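Local structure of extracellular solute-binding protein, family 1 (Bifidobacterium longum subsp. infantis ATCC 15697, 3QUF) at residues 36-41 with 86-91; 43-48 with 330-335; 217-222 with 400-405; 377-382 with 405-410. The protein probably captures a solute outside the cell and passes it to an ABC-type importer, as family 1 extracellular solute-binding proteins do. All blocks are in the same frame, centred on the assembly; numbering follows the deposited sequence. Where two conformers were deposited one is given.

Contact 1: residues 36-41 with 86-91; sequences SYFKDN and IFNLTM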
loop_
_atom_site.group_PDB
_atom_site.type_symbol
_atom_site.label_atom_id
_atom_site.label_comp_id
_atom_site.label_asym_id
_atom_site.label_seq_id
_atom_site.Cartn_x
_atom_site.Cartn_y
_atom_site.Cartn_z
ATOM N N SER A 36 6.524 -2.885 -19.266
ATOM C CA SER A 36 6.714 -2.349 -17.912
ATOM C C SER A 36 5.652 -1.322 -17.470
ATOM O O SER A 36 5.361 -0.364 -18.183
ATOM C CB SER A 36 8.081 -1.685 -17.833
ATOM O OG SER A 36 8.310 -1.079 -16.568
ATOM N N TYR A 37 5.071 -1.559 -16.310
ATOM C CA TYR A 37 4.196 -0.572 -15.647
ATOM C C TYR A 37 5.005 0.669 -15.247
ATOM O O TYR A 37 4.500 1.793 -15.208
ATOM C CB TYR A 37 3.608 -1.196 -14.424
ATOM C CG TYR A 37 2.833 -0.287 -13.525
ATOM C CD1 TYR A 37 1.542 0.065 -13.826
ATOM C CD2 TYR A 37 3.438 0.263 -12.432
ATOM C CE1 TYR A 37 0.827 0.909 -12.968
ATOM C CE2 TYR A 37 2.750 1.102 -11.568
ATOM C CZ TYR A 37 1.463 1.429 -11.864
ATOM O OH TYR A 37 0.782 2.279 -11.010
ATOM N N PHE A 38 6.263 0.430 -14.929
ATOM C CA PHE A 38 7.165 1.483 -14.436
ATOM C C PHE A 38 7.750 2.249 -15.583
ATOM O O PHE A 38 8.135 1.690 -16.619
ATOM C CB PHE A 38 8.261 0.816 -13.604
ATOM C CG PHE A 38 7.741 0.158 -12.378
ATOM C CD1 PHE A 38 7.352 0.910 -11.291
ATOM C CD2 PHE A 38 7.501 -1.228 -12.336
ATOM C CE1 PHE A 38 6.830 0.286 -10.169
ATOM C CE2 PHE A 38 6.972 -1.814 -11.224
ATOM C CZ PHE A 38 6.638 -1.062 -10.158
ATOM N N LYS A 39 7.846 3.562 -15.390
ATOM C CA LYS A 39 8.466 4.411 -16.363
ATOM C C LYS A 39 9.997 4.253 -16.359
ATOM O O LYS A 39 10.588 3.736 -15.410
ATOM C CB LYS A 39 8.074 5.851 -16.103
ATOM C CG LYS A 39 6.566 6.107 -16.391
ATOM C CD LYS A 39 6.246 7.598 -16.456
ATOM C CE LYS A 39 5.037 7.857 -17.379
ATOM N NZ LYS A 39 3.845 7.106 -16.868
ATOM N N ASP A 40 10.636 4.750 -17.414
ATOM C CA ASP A 40 12.085 4.677 -17.483
ATOM C C ASP A 40 12.732 5.360 -16.280
ATOM O O ASP A 40 13.768 4.908 -15.826
ATOM C CB ASP A 40 12.611 5.257 -18.809
ATOM C CG ASP A 40 14.132 5.223 -18.902
ATOM O OD1 ASP A 40 14.718 4.149 -19.129
ATOM O OD2 ASP A 40 14.709 6.296 -18.742
ATOM N N ASN A 41 12.128 6.431 -15.757
ATOM C CA ASN A 41 12.766 7.127 -14.620
ATOM C C ASN A 41 12.690 6.313 -13.348
ATOM O O ASN A 41 13.388 6.629 -12.405
ATOM C CB ASN A 41 12.267 8.553 -14.382
ATOM C CG ASN A 41 10.766 8.674 -14.226
ATOM O OD1 ASN A 41 10.080 7.793 -13.749
ATOM N ND2 ASN A 41 10.252 9.860 -14.592
ATOM N N ILE A 86 8.127 -10.613 -19.694
ATOM C CA ILE A 86 8.038 -10.090 -18.354
ATOM C C ILE A 86 7.020 -8.958 -18.359
ATOM O O ILE A 86 6.898 -8.207 -19.338
ATOM C CB ILE A 86 9.372 -9.552 -17.869
ATOM C CG1 ILE A 86 10.473 -10.595 -17.955
ATOM C CG2 ILE A 86 9.248 -9.017 -16.421
ATOM C CD1 ILE A 86 11.857 -10.042 -18.270
ATOM N N PHE A 87 6.250 -8.899 -17.302
ATOM C CA PHE A 87 5.221 -7.885 -17.154
ATOM C C PHE A 87 4.909 -7.671 -15.665
ATOM O O PHE A 87 5.428 -8.387 -14.788
ATOM C CB PHE A 87 3.984 -8.211 -17.985
ATOM C CG PHE A 87 3.426 -9.556 -17.707
ATOM C CD1 PHE A 87 2.557 -9.758 -16.656
ATOM C CD2 PHE A 87 3.839 -10.654 -18.476
ATOM C CE1 PHE A 87 2.079 -11.059 -16.377
ATOM C CE2 PHE A 87 3.348 -11.926 -18.200
ATOM C CZ PHE A 87 2.496 -12.112 -17.137
ATOM N N ASN A 88 4.016 -6.737 -15.375
ATOM C CA ASN A 88 3.672 -6.443 -13.994
ATOM C C ASN A 88 2.262 -6.798 -13.616
ATOM O O ASN A 88 1.326 -6.586 -14.391
ATOM C CB ASN A 88 3.894 -4.939 -13.728
ATOM C CG ASN A 88 5.348 -4.541 -13.737
ATOM O OD1 ASN A 88 5.805 -3.786 -14.590
ATOM N ND2 ASN A 88 6.143 -5.097 -12.764
ATOM N N LEU A 89 2.123 -7.350 -12.407
ATOM C CA LEU A 89 0.855 -7.559 -11.765
ATOM C C LEU A 89 0.649 -6.371 -10.842
ATOM O O LEU A 89 1.396 -6.161 -9.889
ATOM C CB LEU A 89 0.853 -8.850 -10.972
ATOM C CG LEU A 89 1.095 -10.131 -11.786
ATOM C CD1 LEU A 89 1.135 -11.338 -10.860
ATOM C CD2 LEU A 89 0.052 -10.341 -12.858
ATOM N N THR A 90 -0.334 -5.567 -11.182
ATOM C CA THR A 90 -0.618 -4.362 -10.435
ATOM C C THR A 90 -1.814 -4.596 -9.530
ATOM O O THR A 90 -2.474 -5.633 -9.614
ATOM C CB THR A 90 -0.914 -3.201 -11.340
ATOM O OG1 THR A 90 -2.240 -3.299 -11.915
ATOM C CG2 THR A 90 0.152 -3.104 -12.474
HETATM N N MSE A 91 -2.137 -3.609 -8.681
HETATM C CA MSE A 91 -3.300 -3.789 -7.811
HETATM C C MSE A 91 -4.606 -3.815 -8.578
HETATM O O MSE A 91 -5.628 -4.379 -8.101
HETATM C CB MSE A 91 -3.319 -2.705 -6.711
HETATM C CG MSE A 91 -2.065 -2.728 -5.804
HETATM SE SE MSE A 91 -1.751 -4.425 -4.877
HETATM C CE MSE A 91 -0.365 -5.243 -6.055
#
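N88 reaches across from the end of strand 86-89 and takes hold of the backbone of Y37, just where the chain leaves strand 30-36. Its OD1 accepts from Y37 N at 2.9 Å with an N-H...O angle of 162°, a nearly straight bond, although the donor sits somewhat tilted from the plane of the carbonyl. The other end of the amide is engaged too: ND2 donates to G302 O, so the group is pinned at both ends and can hardly flip. With CG beside its own backbone N (chi1 -69°), N88 also lays its amide close to Y37 CB, which lies 3.4 Å from OD1. F38 meets the same amide from another direction. The edge of its ring comes up with CE2 3.7 Å from N88 ND2, the two planes standing almost perpendicular at 87°. Further along, T90 puts its methyl against the Y37 ring, CG2 lying 3.7 Å from CD1, and the two side chains cross at about a right angle. Y37 CD2 lies over the centre of one face of the F38 ring, while S36 OG donates to F38 O at 2.8 Å, in the carbonyl plane. These are the C-terminal ends of two parallel neighbours in the main sheet, from which loops lead into the next elements, as in other solute-binding proteins. Strand 295-305 flanks strand 86-89 on its other edge, supplying G302, and helix 67-79 packs against F87 and T90.

Contact 2: residues 43-48 with 330-335; sequences IGEVVK and LEAFTS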
loop_
_atom_site.group_PDB
_atom_site.type_symbol
_atom_site.label_atom_id
_atom_site.label_comp_id
_atom_site.label_asym_id
_atom_site.label_seq_id
_atom_site.Cartn_x
_atom_site.Cartn_y
_atom_site.Cartn_z
ATOM N N ILE A 43 12.557 2.481 -13.553
ATOM C CA ILE A 43 13.164 1.150 -13.774
ATOM C C ILE A 43 14.307 1.124 -14.791
ATOM O O ILE A 43 14.959 0.092 -14.958
ATOM C CB ILE A 43 12.052 0.116 -14.158
ATOM C CG1 ILE A 43 12.457 -1.314 -13.762
ATOM C CG2 ILE A 43 11.694 0.236 -15.615
ATOM C CD1 ILE A 43 11.387 -2.217 -13.372
ATOM N N GLY A 44 14.586 2.257 -15.447
ATOM C CA GLY A 44 15.580 2.279 -16.513
ATOM C C GLY A 44 16.973 1.863 -16.078
ATOM O O GLY A 44 17.663 1.187 -16.826
ATOM N N GLU A 45 17.402 2.294 -14.891
ATOM C CA GLU A 45 18.727 1.916 -14.372
ATOM C C GLU A 45 18.816 0.428 -14.078
ATOM O O GLU A 45 19.897 -0.200 -14.255
ATOM C CB GLU A 45 19.120 2.704 -13.111
ATOM C CG GLU A 45 20.479 2.246 -12.534
ATOM C CD GLU A 45 21.048 3.163 -11.459
ATOM O OE1 GLU A 45 20.324 4.063 -10.990
ATOM O OE2 GLU A 45 22.236 2.988 -11.103
ATOM N N VAL A 46 17.707 -0.162 -13.623
ATOM C CA VAL A 46 17.660 -1.607 -13.439
ATOM C C VAL A 46 17.873 -2.309 -14.789
ATOM O O VAL A 46 18.706 -3.221 -14.924
ATOM C CB VAL A 46 16.309 -2.072 -12.799
ATOM C CG1 VAL A 46 16.219 -3.590 -12.749
ATOM C CG2 VAL A 46 16.143 -1.489 -11.407
ATOM N N VAL A 47 17.123 -1.880 -15.795
ATOM C CA VAL A 47 17.235 -2.449 -17.143
ATOM C C VAL A 47 18.675 -2.329 -17.655
ATOM O O VAL A 47 19.245 -3.308 -18.107
ATOM C CB VAL A 47 16.170 -1.845 -18.080
ATOM C CG1 VAL A 47 16.391 -2.253 -19.552
ATOM C CG2 VAL A 47 14.794 -2.338 -17.641
ATOM N N LYS A 48 19.247 -1.134 -17.535
ATOM C CA LYS A 48 20.609 -0.868 -18.017
ATOM C C LYS A 48 21.621 -1.770 -17.334
ATOM O O LYS A 48 22.463 -2.403 -17.988
ATOM C CB LYS A 48 20.952 0.608 -17.836
ATOM C CG LYS A 48 20.225 1.500 -18.842
ATOM C CD LYS A 48 20.634 2.992 -18.694
ATOM C CE LYS A 48 19.457 3.987 -18.993
ATOM N NZ LYS A 48 18.626 4.438 -17.786
ATOM N N LEU A 330 18.046 -3.890 -6.411
ATOM C CA LEU A 330 17.168 -3.303 -5.389
ATOM C C LEU A 330 17.543 -1.858 -5.100
ATOM O O LEU A 330 16.653 -0.998 -4.943
ATOM C CB LEU A 330 17.212 -4.133 -4.096
ATOM C CG LEU A 330 16.574 -5.517 -4.183
ATOM C CD1 LEU A 330 17.092 -6.414 -3.051
ATOM C CD2 LEU A 330 15.032 -5.387 -4.123
ATOM N N GLU A 331 18.829 -1.590 -4.992
ATOM C CA GLU A 331 19.276 -0.219 -4.722
ATOM C C GLU A 331 18.857 0.699 -5.864
ATOM O O GLU A 331 18.328 1.787 -5.623
ATOM C CB GLU A 331 20.786 -0.155 -4.502
ATOM C CG GLU A 331 21.268 1.289 -4.302
ATOM C CD GLU A 331 22.622 1.381 -3.630
ATOM O OE1 GLU A 331 23.408 0.404 -3.732
ATOM O OE2 GLU A 331 22.888 2.443 -2.983
ATOM N N ALA A 332 19.075 0.238 -7.094
ATOM C CA ALA A 332 18.717 1.029 -8.265
ATOM C C ALA A 332 17.217 1.299 -8.352
ATOM O O ALA A 332 16.814 2.421 -8.585
ATOM C CB ALA A 332 19.205 0.360 -9.552
ATOM N N PHE A 333 16.419 0.291 -8.103
ATOM C CA PHE A 333 14.971 0.426 -8.235
ATOM C C PHE A 333 14.378 1.279 -7.109
ATOM O O PHE A 333 13.634 2.212 -7.370
ATOM C CB PHE A 333 14.355 -0.946 -8.233
ATOM C CG PHE A 333 12.875 -0.967 -8.576
ATOM C CD1 PHE A 333 12.310 -0.070 -9.472
ATOM C CD2 PHE A 333 12.066 -1.949 -8.041
ATOM C CE1 PHE A 333 10.957 -0.123 -9.774
ATOM C CE2 PHE A 333 10.707 -1.997 -8.336
ATOM C CZ PHE A 333 10.163 -1.100 -9.210
ATOM N N THR A 334 14.744 0.970 -5.858
ATOM C CA THR A 334 14.151 1.687 -4.731
ATOM C C THR A 334 14.581 3.155 -4.710
ATOM O O THR A 334 13.770 4.037 -4.390
ATOM C CB THR A 334 14.492 1.031 -3.378
ATOM O OG1 THR A 334 15.923 0.938 -3.243
ATOM C CG2 THR A 334 13.799 -0.348 -3.271
ATOM N N SER A 335 15.816 3.421 -5.077
ATOM C CA SER A 335 16.305 4.809 -5.076
ATOM C C SER A 335 15.586 5.619 -6.169
ATOM O O SER A 335 15.192 6.755 -5.916
ATOM C CB SER A 335 17.835 4.891 -5.189
ATOM O OG SER A 335 18.265 4.445 -6.464
#
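V46 and F333 meet at a slant: the CG2 methyl of V46 comes down on the first carbon of the F333 side chain rather than squarely on its ring, CG2 to CB being 3.7 Å. That methyl also lies beside the backbone of helix 327-337, 3.8 Å from F333 N, and 4.0 Å from A332 CB. One turn earlier I43 reaches the far part of the same ring, its CD1 standing 4.2 Å from F333 CE1. F333 can serve both because its CG is turned opposite the backbone N (chi1 -171°), which brings the end of the ring toward I43. Helix 40-53 is the connection of a beta-alpha-beta crossover between the parallel strands 30-36 and 57-63, and I43 and V47 rest on those strands. Helix 327-337 lies alongside it, nearly antiparallel at 161°, with the axes of the two short segments only 7.9 Å apart. A332, with just a methyl where the backbones come together, is consistent with so close an approach. At the solvent side, in the conformer given, the extended chain of E45 lies over that methyl, CG and the carboxylate carbon both resting against A332 CB. On the inner side F333 turns edge-to-face with F38, and Y323 and L324 of helix 311-324 touch V46.

Contact 3: residues 217-222 with 400-405; sequences TFTKDW and AAKALD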
loop_
_atom_site.group_PDB
_atom_site.type_symbol
_atom_site.label_atom_id
_atom_site.label_comp_id
_atom_site.label_asym_id
_atom_site.label_seq_id
_atom_site.Cartn_x
_atom_site.Cartn_y
_atom_site.Cartn_z
ATOM N N THR A 217 -17.639 -11.578 6.330
ATOM C CA THR A 217 -18.320 -10.503 5.630
ATOM C C THR A 217 -17.858 -9.151 6.167
ATOM O O THR A 217 -17.303 -9.063 7.239
ATOM C CB THR A 217 -19.847 -10.586 5.806
ATOM O OG1 THR A 217 -20.201 -10.397 7.191
ATOM C CG2 THR A 217 -20.385 -11.932 5.248
ATOM N N PHE A 218 -18.105 -8.105 5.404
ATOM C CA PHE A 218 -17.892 -6.742 5.910
ATOM C C PHE A 218 -18.758 -6.474 7.148
ATOM O O PHE A 218 -18.331 -5.822 8.097
ATOM C CB PHE A 218 -18.163 -5.710 4.811
ATOM C CG PHE A 218 -17.204 -5.776 3.664
ATOM C CD1 PHE A 218 -15.945 -5.210 3.761
ATOM C CD2 PHE A 218 -17.552 -6.408 2.466
ATOM C CE1 PHE A 218 -15.066 -5.296 2.735
ATOM C CE2 PHE A 218 -16.664 -6.506 1.431
ATOM C CZ PHE A 218 -15.405 -5.922 1.548
ATOM N N THR A 219 -20.000 -6.966 7.147
ATOM C CA THR A 219 -20.849 -6.805 8.311
ATOM C C THR A 219 -20.246 -7.408 9.557
ATOM O O THR A 219 -20.335 -6.812 10.625
ATOM C CB THR A 219 -22.243 -7.397 8.051
ATOM O OG1 THR A 219 -22.827 -6.659 6.978
ATOM C CG2 THR A 219 -23.133 -7.287 9.305
ATOM N N LYS A 220 -19.625 -8.572 9.434
ATOM C CA LYS A 220 -18.985 -9.194 10.615
ATOM C C LYS A 220 -17.740 -8.432 11.062
ATOM O O LYS A 220 -17.564 -8.135 12.255
ATOM C CB LYS A 220 -18.630 -10.660 10.362
ATOM C CG LYS A 220 -19.843 -11.623 10.342
ATOM C CD LYS A 220 -19.392 -13.060 9.962
ATOM C CE LYS A 220 -20.496 -13.918 9.269
ATOM N NZ LYS A 220 -19.932 -14.872 8.203
ATOM N N ASP A 221 -16.862 -8.123 10.105
ATOM C CA ASP A 221 -15.504 -7.665 10.469
ATOM C C ASP A 221 -15.240 -6.185 10.351
ATOM O O ASP A 221 -14.436 -5.656 11.115
ATOM C CB ASP A 221 -14.461 -8.457 9.700
ATOM C CG ASP A 221 -14.218 -9.827 10.305
ATOM O OD1 ASP A 221 -14.181 -9.972 11.571
ATOM O OD2 ASP A 221 -14.077 -10.745 9.497
ATOM N N TRP A 222 -15.855 -5.502 9.395
ATOM C CA TRP A 222 -15.624 -4.082 9.271
ATOM C C TRP A 222 -16.520 -3.276 10.203
ATOM O O TRP A 222 -16.135 -2.193 10.604
ATOM C CB TRP A 222 -15.793 -3.587 7.841
ATOM C CG TRP A 222 -14.612 -3.903 6.930
ATOM C CD1 TRP A 222 -13.821 -5.029 6.951
ATOM C CD2 TRP A 222 -14.079 -3.075 5.882
ATOM N NE1 TRP A 222 -12.874 -4.956 5.962
ATOM C CE2 TRP A 222 -13.015 -3.776 5.286
ATOM C CE3 TRP A 222 -14.425 -1.831 5.370
ATOM C CZ2 TRP A 222 -12.266 -3.253 4.217
ATOM C CZ3 TRP A 222 -13.695 -1.314 4.289
ATOM C CH2 TRP A 222 -12.620 -2.033 3.735
ATOM N N ALA A 400 -23.024 1.104 6.869
ATOM C CA ALA A 400 -21.874 1.203 5.962
ATOM C C ALA A 400 -21.349 -0.176 5.603
ATOM O O ALA A 400 -21.097 -0.468 4.430
ATOM C CB ALA A 400 -20.761 2.030 6.589
ATOM N N ALA A 401 -21.189 -1.037 6.605
ATOM C CA ALA A 401 -20.711 -2.388 6.352
ATOM C C ALA A 401 -21.689 -3.196 5.491
ATOM O O ALA A 401 -21.264 -3.921 4.595
ATOM C CB ALA A 401 -20.387 -3.107 7.663
ATOM N N LYS A 402 -22.987 -3.036 5.738
ATOM C CA LYS A 402 -24.003 -3.746 4.962
ATOM C C LYS A 402 -23.956 -3.288 3.505
ATOM O O LYS A 402 -24.130 -4.110 2.590
ATOM C CB LYS A 402 -25.404 -3.540 5.544
ATOM C CG LYS A 402 -25.636 -4.255 6.898
ATOM C CD LYS A 402 -27.023 -3.943 7.483
ATOM C CE LYS A 402 -27.506 -5.059 8.404
ATOM N NZ LYS A 402 -28.876 -4.773 8.977
ATOM N N ALA A 403 -23.715 -1.989 3.280
ATOM C CA ALA A 403 -23.594 -1.481 1.899
ATOM C C ALA A 403 -22.403 -2.079 1.149
ATOM O O ALA A 403 -22.493 -2.427 -0.028
ATOM C CB ALA A 403 -23.536 0.030 1.876
ATOM N N LEU A 404 -21.275 -2.211 1.838
ATOM C CA LEU A 404 -20.120 -2.877 1.269
ATOM C C LEU A 404 -20.410 -4.354 0.938
ATOM O O LEU A 404 -20.043 -4.814 -0.118
ATOM C CB LEU A 404 -18.905 -2.750 2.184
ATOM C CG LEU A 404 -18.271 -1.344 2.246
ATOM C CD1 LEU A 404 -17.183 -1.306 3.296
ATOM C CD2 LEU A 404 -17.701 -0.927 0.900
ATOM N N ASP A 405 -21.075 -5.080 1.845
ATOM C CA ASP A 405 -21.458 -6.476 1.565
ATOM C C ASP A 405 -22.383 -6.556 0.336
ATOM O O ASP A 405 -22.187 -7.418 -0.533
ATOM C CB ASP A 405 -22.151 -7.090 2.779
ATOM C CG ASP A 405 -21.159 -7.714 3.769
ATOM O OD1 ASP A 405 -20.111 -8.216 3.323
ATOM O OD2 ASP A 405 -21.467 -7.745 4.982
#
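The first turn of the short helix 218-221 is received by a carboxylate from another helix, D405 of helix 397-408. Its OD1 accepts from F218 N at 2.9 Å, on the syn side but tilted out of the carboxylate plane, in a bent bond. D405 OD2 takes two donors. T219 N comes from above the carboxylate plane, 2.7 Å from OD2. T219 OG1 uses the anti lone pair of the same OD2, at 2.6 Å. T217 is the N-cap of this helix, its OG1 accepting from K220 N, so the side chains of T217 and D405 share the amides of the turn between them. Below this polar grip, L404 lays its CB over one face of the F218 ring, 4.1 Å from the centroid and 23° off the normal, a CH-pi contact. L404 CD1 goes on to W222, 3.5 Å from CE3, and A401 CB tucks under F218 O. W222 NE1 is held by D208. With an alanine in place of D405, the amides of F218 and T219 and the T219 hydroxyl would probably lose their shared acceptor, and the helix start would be less firmly tied down. Three donors converging at a helix N terminus are likely to favour the negatively charged form of this carboxylate.

Contact 4: residues 377-382 with 405-410; sequences TVMSTE and DAKWAT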
loop_
_atom_site.group_PDB
_atom_site.type_symbol
_atom_site.label_atom_id
_atom_site.label_comp_id
_atom_site.label_asym_id
_atom_site.label_seq_id
_atom_site.Cartn_x
_atom_site.Cartn_y
_atom_site.Cartn_z
ATOM N N THR A 377 -11.820 -0.585 -8.368
ATOM C CA THR A 377 -12.367 0.754 -8.505
ATOM C C THR A 377 -13.788 0.859 -7.990
ATOM O O THR A 377 -14.117 1.863 -7.305
ATOM C CB THR A 377 -12.263 1.204 -9.966
ATOM O OG1 THR A 377 -10.874 1.244 -10.300
ATOM C CG2 THR A 377 -12.860 2.564 -10.119
ATOM N N VAL A 378 -14.625 -0.150 -8.269
ATOM C CA VAL A 378 -15.982 -0.185 -7.836
ATOM C C VAL A 378 -16.049 -0.181 -6.307
ATOM O O VAL A 378 -16.845 0.550 -5.712
ATOM C CB VAL A 378 -16.768 -1.390 -8.392
ATOM C CG1 VAL A 378 -18.140 -1.528 -7.773
ATOM C CG2 VAL A 378 -16.910 -1.303 -9.932
HETATM N N MSE A 379 -15.217 -1.009 -5.692
HETATM C CA MSE A 379 -15.244 -1.165 -4.246
HETATM C C MSE A 379 -14.656 0.051 -3.524
HETATM O O MSE A 379 -15.211 0.490 -2.524
HETATM C CB MSE A 379 -14.523 -2.430 -3.825
HETATM C CG MSE A 379 -15.266 -3.676 -4.115
HETATM SE SE MSE A 379 -17.081 -3.819 -3.472
HETATM C CE MSE A 379 -16.853 -3.572 -1.588
ATOM N N SER A 380 -13.601 0.632 -4.052
ATOM C CA SER A 380 -13.043 1.851 -3.457
ATOM C C SER A 380 -14.073 2.976 -3.511
ATOM O O SER A 380 -14.242 3.692 -2.537
ATOM C CB SER A 380 -11.732 2.266 -4.110
ATOM O OG SER A 380 -10.654 1.462 -3.641
ATOM N N THR A 381 -14.751 3.123 -4.640
ATOM C CA THR A 381 -15.775 4.147 -4.783
ATOM C C THR A 381 -16.868 3.983 -3.731
ATOM O O THR A 381 -17.301 4.948 -3.117
ATOM C CB THR A 381 -16.412 4.094 -6.193
ATOM O OG1 THR A 381 -15.405 4.406 -7.156
ATOM C CG2 THR A 381 -17.585 5.074 -6.305
ATOM N N GLU A 382 -17.338 2.744 -3.532
ATOM C CA GLU A 382 -18.379 2.505 -2.539
ATOM C C GLU A 382 -17.852 2.800 -1.125
ATOM O O GLU A 382 -18.558 3.415 -0.299
ATOM C CB GLU A 382 -18.902 1.057 -2.634
ATOM C CG GLU A 382 -20.126 0.763 -1.765
ATOM C CD GLU A 382 -21.377 1.623 -2.066
ATOM O OE1 GLU A 382 -21.485 2.225 -3.156
ATOM O OE2 GLU A 382 -22.289 1.669 -1.207
ATOM N N ASP A 405 -21.075 -5.080 1.845
ATOM C CA ASP A 405 -21.458 -6.476 1.565
ATOM C C ASP A 405 -22.383 -6.556 0.336
ATOM O O ASP A 405 -22.187 -7.418 -0.533
ATOM C CB ASP A 405 -22.151 -7.090 2.779
ATOM C CG ASP A 405 -21.159 -7.714 3.769
ATOM O OD1 ASP A 405 -20.111 -8.216 3.323
ATOM O OD2 ASP A 405 -21.467 -7.745 4.982
ATOM N N ALA A 406 -23.356 -5.649 0.279
ATOM C CA ALA A 406 -24.330 -5.595 -0.818
ATOM C C ALA A 406 -23.610 -5.379 -2.119
ATOM O O ALA A 406 -23.892 -6.053 -3.122
ATOM C CB ALA A 406 -25.379 -4.482 -0.577
ATOM N N LYS A 407 -22.663 -4.448 -2.136
ATOM C CA LYS A 407 -21.889 -4.190 -3.335
ATOM C C LYS A 407 -20.985 -5.379 -3.740
ATOM O O LYS A 407 -20.965 -5.816 -4.882
ATOM C CB LYS A 407 -21.039 -2.921 -3.129
ATOM C CG LYS A 407 -20.416 -2.382 -4.367
ATOM C CD LYS A 407 -21.482 -2.038 -5.381
ATOM C CE LYS A 407 -21.206 -0.758 -6.104
ATOM N NZ LYS A 407 -22.490 -0.234 -6.584
ATOM N N TRP A 408 -20.255 -5.914 -2.789
ATOM C CA TRP A 408 -19.381 -7.064 -3.003
ATOM C C TRP A 408 -20.137 -8.267 -3.570
ATOM O O TRP A 408 -19.634 -8.972 -4.472
ATOM C CB TRP A 408 -18.730 -7.439 -1.668
ATOM C CG TRP A 408 -17.717 -8.542 -1.783
ATOM C CD1 TRP A 408 -17.867 -9.833 -1.381
ATOM C CD2 TRP A 408 -16.428 -8.439 -2.339
ATOM N NE1 TRP A 408 -16.727 -10.544 -1.652
ATOM C CE2 TRP A 408 -15.821 -9.699 -2.228
ATOM C CE3 TRP A 408 -15.692 -7.380 -2.879
ATOM C CZ2 TRP A 408 -14.542 -9.942 -2.691
ATOM C CZ3 TRP A 408 -14.411 -7.627 -3.329
ATOM C CH2 TRP A 408 -13.857 -8.900 -3.244
ATOM N N ALA A 409 -21.348 -8.454 -3.073
ATOM C CA ALA A 409 -22.181 -9.610 -3.479
ATOM C C ALA A 409 -22.635 -9.504 -4.947
ATOM O O ALA A 409 -23.087 -10.512 -5.537
ATOM C CB ALA A 409 -23.346 -9.743 -2.570
ATOM N N THR A 410 -22.520 -8.314 -5.542
ATOM C CA THR A 410 -22.843 -8.127 -6.962
ATOM C C THR A 410 -21.665 -8.257 -7.890
ATOM O O THR A 410 -21.845 -8.287 -9.095
ATOM C CB THR A 410 -23.460 -6.764 -7.267
ATOM O OG1 THR A 410 -22.449 -5.747 -7.164
ATOM C CG2 THR A 410 -24.615 -6.470 -6.350
#
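The selenium of M379, a selenomethionine, sits at the rim of the W408 indole instead of over its face. It lies 5.3 Å from the centroid of the six-membered ring and 88° off the ring normal, a Met-aromatic contact made entirely at the edge. It joins helices 376-391 and 397-408, which follow one another in the chain and fold back as a helical hairpin. M379 gets there by bending at chi2 and chi3, which curls the selenium round so that it stands 3.9 Å from W408 CE3; its CG meets the same edge in the plane of the ring. On the other side of the selenium lies K407, whose CG is 3.7 Å from SE as the two chains slide past each other in opposite directions. K407 works mainly through its carbons. Turned with CG opposite the backbone N (chi1 -168°) and then bent, it carries CE to V378 CG1, 3.6 Å away, after passing CB by E382 CG at 4.0 Å. Its charged end stays 4.3 Å from E382 OE1 (NZ to oxygen), too long for a salt bridge but near enough that a mild attraction is likely. A serine at K407 would probably uncover V378 CG1, open a gap beside the selenium and leave E382 without its nearby positive charge. Further round, W212 meets the W408 ring, and W372 and L411 touch M379. The segment 405-410 finishes with T410, whose OG1 donates in the carbonyl plane to K407 O at 2.7 Å.

From the N terminus the chain leaves strand 30-36 and passes through a short loop into helix 40-53, so contacts 1 and 2 start almost together. Contact 1 closes first, at 86-91, tying neighbouring strand ends of the sheet; contact 2 closes only at 330-335, bringing a late helix back onto the first one. The two loops cross, and the two contacts touch and share helix 40-53. Contact 3 opens at 217-222, within the span of contact 2, and closes at 400-405, crossing it too, yet their centres lie about 41 Å apart. Contact 4, 377-382 with 405-410, crosses contact 3 and shares D405 with it, packing the C-terminal helices together at the far side of the chain's centre from contact 2.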